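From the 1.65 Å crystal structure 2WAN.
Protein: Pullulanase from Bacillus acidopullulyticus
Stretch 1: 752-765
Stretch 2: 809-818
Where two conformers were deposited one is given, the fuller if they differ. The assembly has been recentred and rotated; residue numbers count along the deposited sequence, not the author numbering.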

ATOM      1  N   THR A 752     -19.102 -32.824   5.674  1.00 12.96           N
ATOM      2  CA  THR A 752     -18.538 -33.807   4.751  1.00 12.55           C
ATOM      3  C   THR A 752     -17.600 -33.130   3.764  1.00 13.95           C
ATOM      4  O   THR A 752     -17.702 -31.911   3.558  1.00 13.70           O
ATOM      5  CB  THR A 752     -19.630 -34.541   3.942  1.00 14.92           C
ATOM      6  OG1 THR A 752     -20.365 -33.597   3.134  1.00 13.60           O
ATOM      7  CG2 THR A 752     -20.616 -35.273   4.879  1.00 15.91           C
ATOM      8  N   GLU A 753     -16.740 -33.927   3.113  1.00 12.47           N
ATOM      9  CA  GLU A 753     -15.869 -33.444   2.022  0.50 11.67           C
ATOM     10  C   GLU A 753     -16.716 -32.825   0.928  1.00 12.70           C
ATOM     11  O   GLU A 753     -16.406 -31.750   0.404  1.00 11.73           O
ATOM     12  CB  GLU A 753     -15.054 -34.590   1.378  0.50 11.16           C
ATOM     13  CG  GLU A 753     -14.093 -34.075   0.250  0.50  6.86           C
ATOM     14  CD  GLU A 753     -13.458 -35.166  -0.622  0.50  9.73           C
ATOM     15  OE1 GLU A 753     -14.178 -35.992  -1.238  0.50 12.15           O
ATOM     16  OE2 GLU A 753     -12.224 -35.168  -0.718  0.50 10.01           O
ATOM     17  N   ALA A 754     -17.785 -33.539   0.557  1.00 13.10           N
ATOM     18  CA  ALA A 754     -18.658 -33.090  -0.532  1.00 12.45           C
ATOM     19  C   ALA A 754     -19.272 -31.730  -0.220  1.00 14.32           C
ATOM     20  O   ALA A 754     -19.322 -30.844  -1.084  1.00 12.78           O
ATOM     21  CB  ALA A 754     -19.770 -34.122  -0.806  1.00 14.77           C
ATOM     22  N   ASP A 755     -19.743 -31.549   1.007  1.00 10.70           N
ATOM     23  CA  ASP A 755     -20.339 -30.255   1.377  1.00 11.81           C
ATOM     24  C   ASP A 755     -19.303 -29.160   1.479  1.00 11.45           C
ATOM     25  O   ASP A 755     -19.574 -28.016   1.100  1.00 12.74           O
ATOM     26  CB  ASP A 755     -21.137 -30.358   2.679  1.00 10.68           C
ATOM     27  CG  ASP A 755     -22.488 -31.011   2.485  1.00 12.22           C
ATOM     28  OD1 ASP A 755     -22.920 -31.164   1.330  1.00 14.50           O
ATOM     29  OD2 ASP A 755     -23.128 -31.374   3.507  1.00 15.27           O
ATOM     30  N   ARG A 756     -18.120 -29.493   2.003  1.00  9.59           N
ATOM     31  CA  ARG A 756     -17.035 -28.495   2.090  1.00 12.38           C
ATOM     32  C   ARG A 756     -16.589 -28.033   0.696  1.00 11.74           C
ATOM     33  O   ARG A 756     -16.298 -26.838   0.506  1.00 10.53           O
ATOM     34  CB  ARG A 756     -15.885 -29.006   2.975  1.00 13.53           C
ATOM     35  CG  ARG A 756     -16.294 -29.008   4.471  1.00 14.05           C
ATOM     36  CD  ARG A 756     -15.162 -29.469   5.402  1.00 14.45           C
ATOM     37  NE  ARG A 756     -14.950 -30.916   5.378  1.00 18.20           N
ATOM     38  CZ  ARG A 756     -13.889 -31.518   4.850  1.00 17.44           C
ATOM     39  NH1 ARG A 756     -12.932 -30.800   4.274  1.00 13.85           N
ATOM     40  NH2 ARG A 756     -13.785 -32.847   4.891  1.00 16.57           N
ATOM     41  N   ILE A 757     -16.569 -28.959  -0.270  1.00  9.86           N
ATOM     42  CA  ILE A 757     -16.281 -28.583  -1.672  1.00 10.41           C
ATOM     43  C   ILE A 757     -17.341 -27.581  -2.173  1.00 11.92           C
ATOM     44  O   ILE A 757     -17.015 -26.538  -2.783  1.00 10.63           O
ATOM     45  CB  ILE A 757     -16.208 -29.811  -2.612  1.00 10.47           C
ATOM     46  CG1 ILE A 757     -14.924 -30.610  -2.354  1.00 11.21           C
ATOM     47  CG2 ILE A 757     -16.297 -29.366  -4.075  1.00 13.01           C
ATOM     48  CD1 ILE A 757     -14.845 -31.940  -3.047  1.00 14.00           C
ATOM     49  N   LYS A 758     -18.614 -27.870  -1.893  1.00  9.87           N
ATOM     50  CA  LYS A 758     -19.681 -26.949  -2.289  1.00  9.58           C
ATOM     51  C   LYS A 758     -19.540 -25.556  -1.670  1.00 11.28           C
ATOM     52  O   LYS A 758     -19.753 -24.556  -2.362  1.00 10.35           O
ATOM     53  CB  LYS A 758     -21.063 -27.535  -1.950  1.00 10.04           C
ATOM     54  CG  LYS A 758     -21.399 -28.781  -2.764  1.00 11.46           C
ATOM     55  CD  LYS A 758     -22.783 -29.296  -2.367  1.00 15.03           C
ATOM     56  CE  LYS A 758     -23.186 -30.495  -3.210  1.00 22.60           C
ATOM     57  NZ  LYS A 758     -24.490 -31.023  -2.723  1.00 22.98           N
ATOM     58  N   MET A 759     -19.177 -25.489  -0.386  1.00 10.52           N
ATOM     59  CA  MET A 759     -18.976 -24.209   0.306  1.00 11.01           C
ATOM     60  C   MET A 759     -17.829 -23.391  -0.304  1.00  9.71           C
ATOM     61  O   MET A 759     -17.964 -22.183  -0.492  1.00 10.73           O
ATOM     62  CB  MET A 759     -18.724 -24.421   1.795  1.00 12.42           C
ATOM     63  CG  MET A 759     -19.905 -25.035   2.529  1.00 11.73           C
ATOM     64  SD  MET A 759     -19.388 -25.411   4.240  1.00 13.18           S
ATOM     65  CE  MET A 759     -20.736 -26.530   4.733  1.00 11.22           C
ATOM     66  N   ASP A 760     -16.735 -24.079  -0.618  1.00  9.29           N
ATOM     67  CA  ASP A 760     -15.556 -23.464  -1.239  1.00 10.09           C
ATOM     68  C   ASP A 760     -15.966 -22.882  -2.606  1.00  9.96           C
ATOM     69  O   ASP A 760     -15.706 -21.705  -2.907  1.00  9.89           O
ATOM     70  CB  ASP A 760     -14.458 -24.546  -1.389  1.00  8.60           C
ATOM     71  CG  ASP A 760     -13.119 -23.982  -1.888  1.00 12.05           C
ATOM     72  OD1 ASP A 760     -13.095 -23.241  -2.895  1.00 12.44           O
ATOM     73  OD2 ASP A 760     -12.083 -24.302  -1.256  1.00 13.91           O
ATOM     74  N   GLU A 761     -16.628 -23.697  -3.421  1.00  9.57           N
ATOM     75  CA  GLU A 761     -17.129 -23.249  -4.717  1.00 10.47           C
ATOM     76  C   GLU A 761     -18.083 -22.068  -4.600  1.00  9.15           C
ATOM     77  O   GLU A 761     -18.003 -21.134  -5.398  1.00 10.65           O
ATOM     78  CB  GLU A 761     -17.801 -24.397  -5.458  1.00  9.68           C
ATOM     79  CG  GLU A 761     -16.772 -25.430  -5.983  1.00  9.47           C
ATOM     80  CD  GLU A 761     -17.383 -26.696  -6.548  1.00 11.14           C
ATOM     81  OE1 GLU A 761     -18.481 -27.098  -6.099  1.00 14.28           O
ATOM     82  OE2 GLU A 761     -16.741 -27.314  -7.441  1.00 12.09           O
ATOM     83  N   LEU A 762     -18.992 -22.116  -3.624  1.00  9.30           N
ATOM     84  CA  LEU A 762     -19.933 -21.001  -3.395  1.00  8.99           C
ATOM     85  C   LEU A 762     -19.254 -19.677  -3.043  1.00  8.80           C
ATOM     86  O   LEU A 762     -19.621 -18.637  -3.592  1.00  9.66           O
ATOM     87  CB  LEU A 762     -20.968 -21.365  -2.318  1.00  9.29           C
ATOM     88  CG  LEU A 762     -21.988 -20.272  -1.959  1.00 10.35           C
ATOM     89  CD1 LEU A 762     -22.772 -19.771  -3.164  1.00 15.16           C
ATOM     90  CD2 LEU A 762     -22.971 -20.869  -0.942  1.00 15.51           C
ATOM     91  N   ALA A 763     -18.259 -19.715  -2.160  1.00  9.24           N
ATOM     92  CA  ALA A 763     -17.533 -18.504  -1.790  1.00  9.62           C
ATOM     93  C   ALA A 763     -16.903 -17.867  -3.029  1.00 10.18           C
ATOM     94  O   ALA A 763     -17.026 -16.649  -3.248  1.00  8.92           O
ATOM     95  CB  ALA A 763     -16.473 -18.825  -0.762  1.00  9.06           C
ATOM     96  N   HIS A 764     -16.259 -18.696  -3.842  1.00  7.76           N
ATOM     97  CA  HIS A 764     -15.660 -18.184  -5.086  1.00  8.52           C
ATOM     98  C   HIS A 764     -16.732 -17.760  -6.111  1.00 10.38           C
ATOM     99  O   HIS A 764     -16.514 -16.794  -6.839  1.00  9.08           O
ATOM    100  CB  HIS A 764     -14.630 -19.175  -5.676  1.00  8.54           C
ATOM    101  CG  HIS A 764     -13.405 -19.338  -4.820  1.00 10.50           C
ATOM    102  ND1 HIS A 764     -12.275 -18.554  -4.954  1.00 14.40           N
ATOM    103  CD2 HIS A 764     -13.145 -20.197  -3.808  1.00  7.03           C
ATOM    104  CE1 HIS A 764     -11.371 -18.925  -4.058  1.00  7.80           C
ATOM    105  NE2 HIS A 764     -11.879 -19.919  -3.348  1.00 15.67           N
ATOM    106  N   ALA A 765     -17.889 -18.429  -6.137  1.00 10.38           N
ATOM    107  CA  ALA A 765     -18.969 -18.035  -7.059  1.00  9.89           C
ATOM    108  C   ALA A 765     -19.432 -16.604  -6.780  1.00  9.75           C
ATOM    109  O   ALA A 765     -19.682 -15.841  -7.706  1.00 10.81           O
ATOM    110  CB  ALA A 765     -20.159 -18.999  -6.981  1.00 11.06           C
ATOM    111  N   GLN A 809      -7.016 -34.727  -8.728  1.00 10.52           N
ATOM    112  CA  GLN A 809      -7.917 -35.192  -7.673  1.00 10.41           C
ATOM    113  C   GLN A 809      -9.223 -34.405  -7.644  1.00 11.11           C
ATOM    114  O   GLN A 809     -10.301 -34.974  -7.378  1.00 10.04           O
ATOM    115  CB  GLN A 809      -7.214 -35.057  -6.323  1.00  9.81           C
ATOM    116  CG  GLN A 809      -8.072 -35.529  -5.132  1.00 11.28           C
ATOM    117  CD  GLN A 809      -7.286 -35.631  -3.848  1.00 14.85           C
ATOM    118  OE1 GLN A 809      -6.205 -35.051  -3.706  1.00 15.04           O
ATOM    119  NE2 GLN A 809      -7.829 -36.379  -2.889  1.00 18.28           N
ATOM    120  N   PHE A 810      -9.114 -33.092  -7.882  1.00 10.46           N
ATOM    121  CA  PHE A 810     -10.268 -32.209  -7.793  1.00 11.60           C
ATOM    122  C   PHE A 810     -10.586 -31.531  -9.113  1.00  9.76           C
ATOM    123  O   PHE A 810     -10.920 -30.352  -9.149  1.00  9.29           O
ATOM    124  CB  PHE A 810     -10.088 -31.203  -6.648  1.00  8.92           C
ATOM    125  CG  PHE A 810      -9.949 -31.873  -5.284  1.00 11.13           C
ATOM    126  CD1 PHE A 810     -11.038 -32.520  -4.706  1.00  9.82           C
ATOM    127  CD2 PHE A 810      -8.721 -31.894  -4.621  1.00 11.29           C
ATOM    128  CE1 PHE A 810     -10.918 -33.160  -3.455  1.00 11.95           C
ATOM    129  CE2 PHE A 810      -8.576 -32.538  -3.373  1.00 12.86           C
ATOM    130  CZ  PHE A 810      -9.677 -33.172  -2.794  1.00 12.69           C
ATOM    131  N   LYS A 811     -10.505 -32.309 -10.191  1.00 10.86           N
ATOM    132  CA  LYS A 811     -10.751 -31.785 -11.528  1.00  9.62           C
ATOM    133  C   LYS A 811     -12.157 -31.196 -11.663  1.00 10.94           C
ATOM    134  O   LYS A 811     -12.345 -30.213 -12.371  1.00 11.33           O
ATOM    135  CB  LYS A 811     -10.499 -32.854 -12.596  1.00 10.89           C
ATOM    136  CG  LYS A 811     -10.466 -32.302 -14.033  1.00 10.93           C
ATOM    137  CD  LYS A 811      -9.265 -31.361 -14.229  1.00 14.57           C
ATOM    138  CE  LYS A 811      -9.392 -30.493 -15.453  1.00 18.37           C
ATOM    139  NZ  LYS A 811      -9.844 -31.188 -16.662  1.00 22.15           N
ATOM    140  N   ASP A 812     -13.148 -31.783 -10.989  1.00 11.23           N
ATOM    141  CA  ASP A 812     -14.497 -31.204 -11.038  1.00 10.28           C
ATOM    142  C   ASP A 812     -14.514 -29.788 -10.435  1.00  9.82           C
ATOM    143  O   ASP A 812     -15.189 -28.891 -10.954  1.00 11.94           O
ATOM    144  CB  ASP A 812     -15.511 -32.093 -10.283  1.00  9.35           C
ATOM    145  CG  ASP A 812     -15.904 -33.325 -11.052  1.00 11.80           C
ATOM    146  OD1 ASP A 812     -15.664 -33.384 -12.274  1.00 12.49           O
ATOM    147  OD2 ASP A 812     -16.465 -34.258 -10.405  1.00 14.94           O
ATOM    148  N   VAL A 813     -13.778 -29.583  -9.339  1.00 10.94           N
ATOM    149  CA  VAL A 813     -13.658 -28.254  -8.741  1.00  9.62           C
ATOM    150  C   VAL A 813     -12.964 -27.295  -9.715  1.00  9.23           C
ATOM    151  O   VAL A 813     -13.453 -26.192  -9.969  1.00  9.43           O
ATOM    152  CB  VAL A 813     -12.851 -28.277  -7.443  1.00 11.38           C
ATOM    153  CG1 VAL A 813     -12.705 -26.837  -6.887  1.00 11.86           C
ATOM    154  CG2 VAL A 813     -13.533 -29.224  -6.426  1.00 12.74           C
ATOM    155  N   PHE A 814     -11.857 -27.741 -10.298  1.00  9.80           N
ATOM    156  CA  PHE A 814     -11.162 -26.937 -11.314  1.00  9.23           C
ATOM    157  C   PHE A 814     -12.115 -26.542 -12.454  1.00 10.35           C
ATOM    158  O   PHE A 814     -12.153 -25.371 -12.878  1.00 10.80           O
ATOM    159  CB  PHE A 814      -9.936 -27.704 -11.857  1.00  8.74           C
ATOM    160  CG  PHE A 814      -9.141 -26.931 -12.868  1.00  8.72           C
ATOM    161  CD1 PHE A 814      -9.555 -26.848 -14.200  1.00 10.42           C
ATOM    162  CD2 PHE A 814      -7.989 -26.262 -12.476  1.00  8.36           C
ATOM    163  CE1 PHE A 814      -8.822 -26.104 -15.142  1.00 13.07           C
ATOM    164  CE2 PHE A 814      -7.240 -25.534 -13.419  1.00 10.00           C
ATOM    165  CZ  PHE A 814      -7.679 -25.458 -14.754  1.00  8.33           C
ATOM    166  N   ASP A 815     -12.876 -27.512 -12.954  1.00  8.18           N
ATOM    167  CA  ASP A 815     -13.842 -27.257 -14.026  1.00 10.05           C
ATOM    168  C   ASP A 815     -14.964 -26.289 -13.626  1.00  8.85           C
ATOM    169  O   ASP A 815     -15.408 -25.461 -14.430  1.00 10.43           O
ATOM    170  CB  ASP A 815     -14.421 -28.578 -14.511  1.00  8.17           C
ATOM    171  CG  ASP A 815     -13.394 -29.423 -15.281  1.00 11.37           C
ATOM    172  OD1 ASP A 815     -12.312 -28.910 -15.678  1.00 12.12           O
ATOM    173  OD2 ASP A 815     -13.691 -30.610 -15.501  1.00 12.77           O
ATOM    174  N   TYR A 816     -15.423 -26.397 -12.383  1.00  7.60           N
ATOM    175  CA  TYR A 816     -16.429 -25.465 -11.866  1.00  9.35           C
ATOM    176  C   TYR A 816     -15.884 -24.039 -11.831  1.00 10.63           C
ATOM    177  O   TYR A 816     -16.543 -23.104 -12.305  1.00  9.54           O
ATOM    178  CB  TYR A 816     -16.918 -25.912 -10.487  1.00 11.41           C
ATOM    179  CG  TYR A 816     -18.085 -25.093  -9.976  1.00  8.78           C
ATOM    180  CD1 TYR A 816     -17.881 -23.921  -9.243  1.00  9.68           C
ATOM    181  CD2 TYR A 816     -19.398 -25.509 -10.210  1.00 10.66           C
ATOM    182  CE1 TYR A 816     -18.951 -23.159  -8.790  1.00 10.56           C
ATOM    183  CE2 TYR A 816     -20.481 -24.769  -9.749  1.00 10.02           C
ATOM    184  CZ  TYR A 816     -20.257 -23.601  -9.030  1.00  8.57           C
ATOM    185  OH  TYR A 816     -21.317 -22.852  -8.577  1.00 11.76           O
ATOM    186  N   PHE A 817     -14.697 -23.863 -11.246  1.00  9.74           N
ATOM    187  CA  PHE A 817     -14.034 -22.546 -11.268  1.00  8.07           C
ATOM    188  C   PHE A 817     -13.893 -22.020 -12.699  1.00 10.57           C
ATOM    189  O   PHE A 817     -14.241 -20.875 -12.969  1.00 10.34           O
ATOM    190  CB  PHE A 817     -12.648 -22.602 -10.636  1.00  9.62           C
ATOM    191  CG  PHE A 817     -12.628 -22.475  -9.128  1.00 10.12           C
ATOM    192  CD1 PHE A 817     -13.278 -23.423  -8.316  1.00  8.99           C
ATOM    193  CD2 PHE A 817     -11.882 -21.473  -8.514  1.00 13.35           C
ATOM    194  CE1 PHE A 817     -13.213 -23.340  -6.928  1.00 11.42           C
ATOM    195  CE2 PHE A 817     -11.801 -21.397  -7.111  1.00 12.42           C
ATOM    196  CZ  PHE A 817     -12.480 -22.339  -6.323  1.00 10.98           C
ATOM    197  N   SER A 818     -13.393 -22.861 -13.607  1.00  9.10           N
ATOM    198  CA  SER A 818     -13.184 -22.461 -15.002  1.00  9.37           C
ATOM    199  C   SER A 818     -14.506 -22.039 -15.635  1.00  9.23           C
ATOM    200  O   SER A 818     -14.570 -21.020 -16.326  1.00  9.97           O
ATOM    201  CB  SER A 818     -12.542 -23.604 -15.805  1.00 13.43           C
ATOM    202  OG  SER A 818     -12.471 -23.267 -17.189  1.00 17.47           O
TER
HETATM  203  O   HOH W   1     -10.526 -36.948  -1.497  1.00 16.29           O
HETATM  204  O   HOH W   2     -17.629 -29.273  -8.720  1.00 15.35           O

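What brings the two stretches together? Helix 753-765 and helix 811-818 run nearly parallel, their N-to-C directions 18° apart and their axes no closer than 10.6 Å. That gap is wide enough for side chains to fill, and no direct hydrogen bond crosses it. Packing does most of the work, burying 448 Å² over both sides.

Why does Glu761, an acid, cover more surface than any other residue here? Its CA-to-CB bond points sideways, but chi1 m and chi2 t extend the chain so that its end comes nearer the second helix. There Glu761 OE2 lies 3.5 Å from Val813 CA and 3.4 Å from Tyr816 CB, while Glu761 CD sits over one face of the Tyr816 ring. The methylenes give this residue reach and an apolar flank, and the carboxylate stays hydrated, with the oxygen of water 2 lying 2.5 Å from Glu761 OE2.

How does Phe817 fill its place? Its CA-to-CB bond points sideways, but with chi1 m the ring comes nearer the first helix, where Phe817 CZ lies over one face of the His764 ring, 3.4 Å from His764 CD2. The two ring planes meet obliquely at 46°. At the edge of the Phe817 ring, Asp760 OD1 approaches CZ of Phe817 to 3.6 Å, a place where the slightly positive ring hydrogens suit a carboxylate oxygen. A flat, buried ring can thus meet both neighbours.

What closes the N-terminal end of the contact? Ile757 points toward the second stretch and branches between two apolar partners: Ile757 CG2 meets Val813 CG2 at 3.6 Å, and Ile757 CD1 meets Phe810 CE1 at 4.1 Å. Farther out, Glu753 OE2 lies at the edge of the Phe810 ring. Water 1 donates to Glu753 OE2 at 2.6 Å and weakly accepts from Gln809 NE2 at 3.1 Å, bridging the stretches.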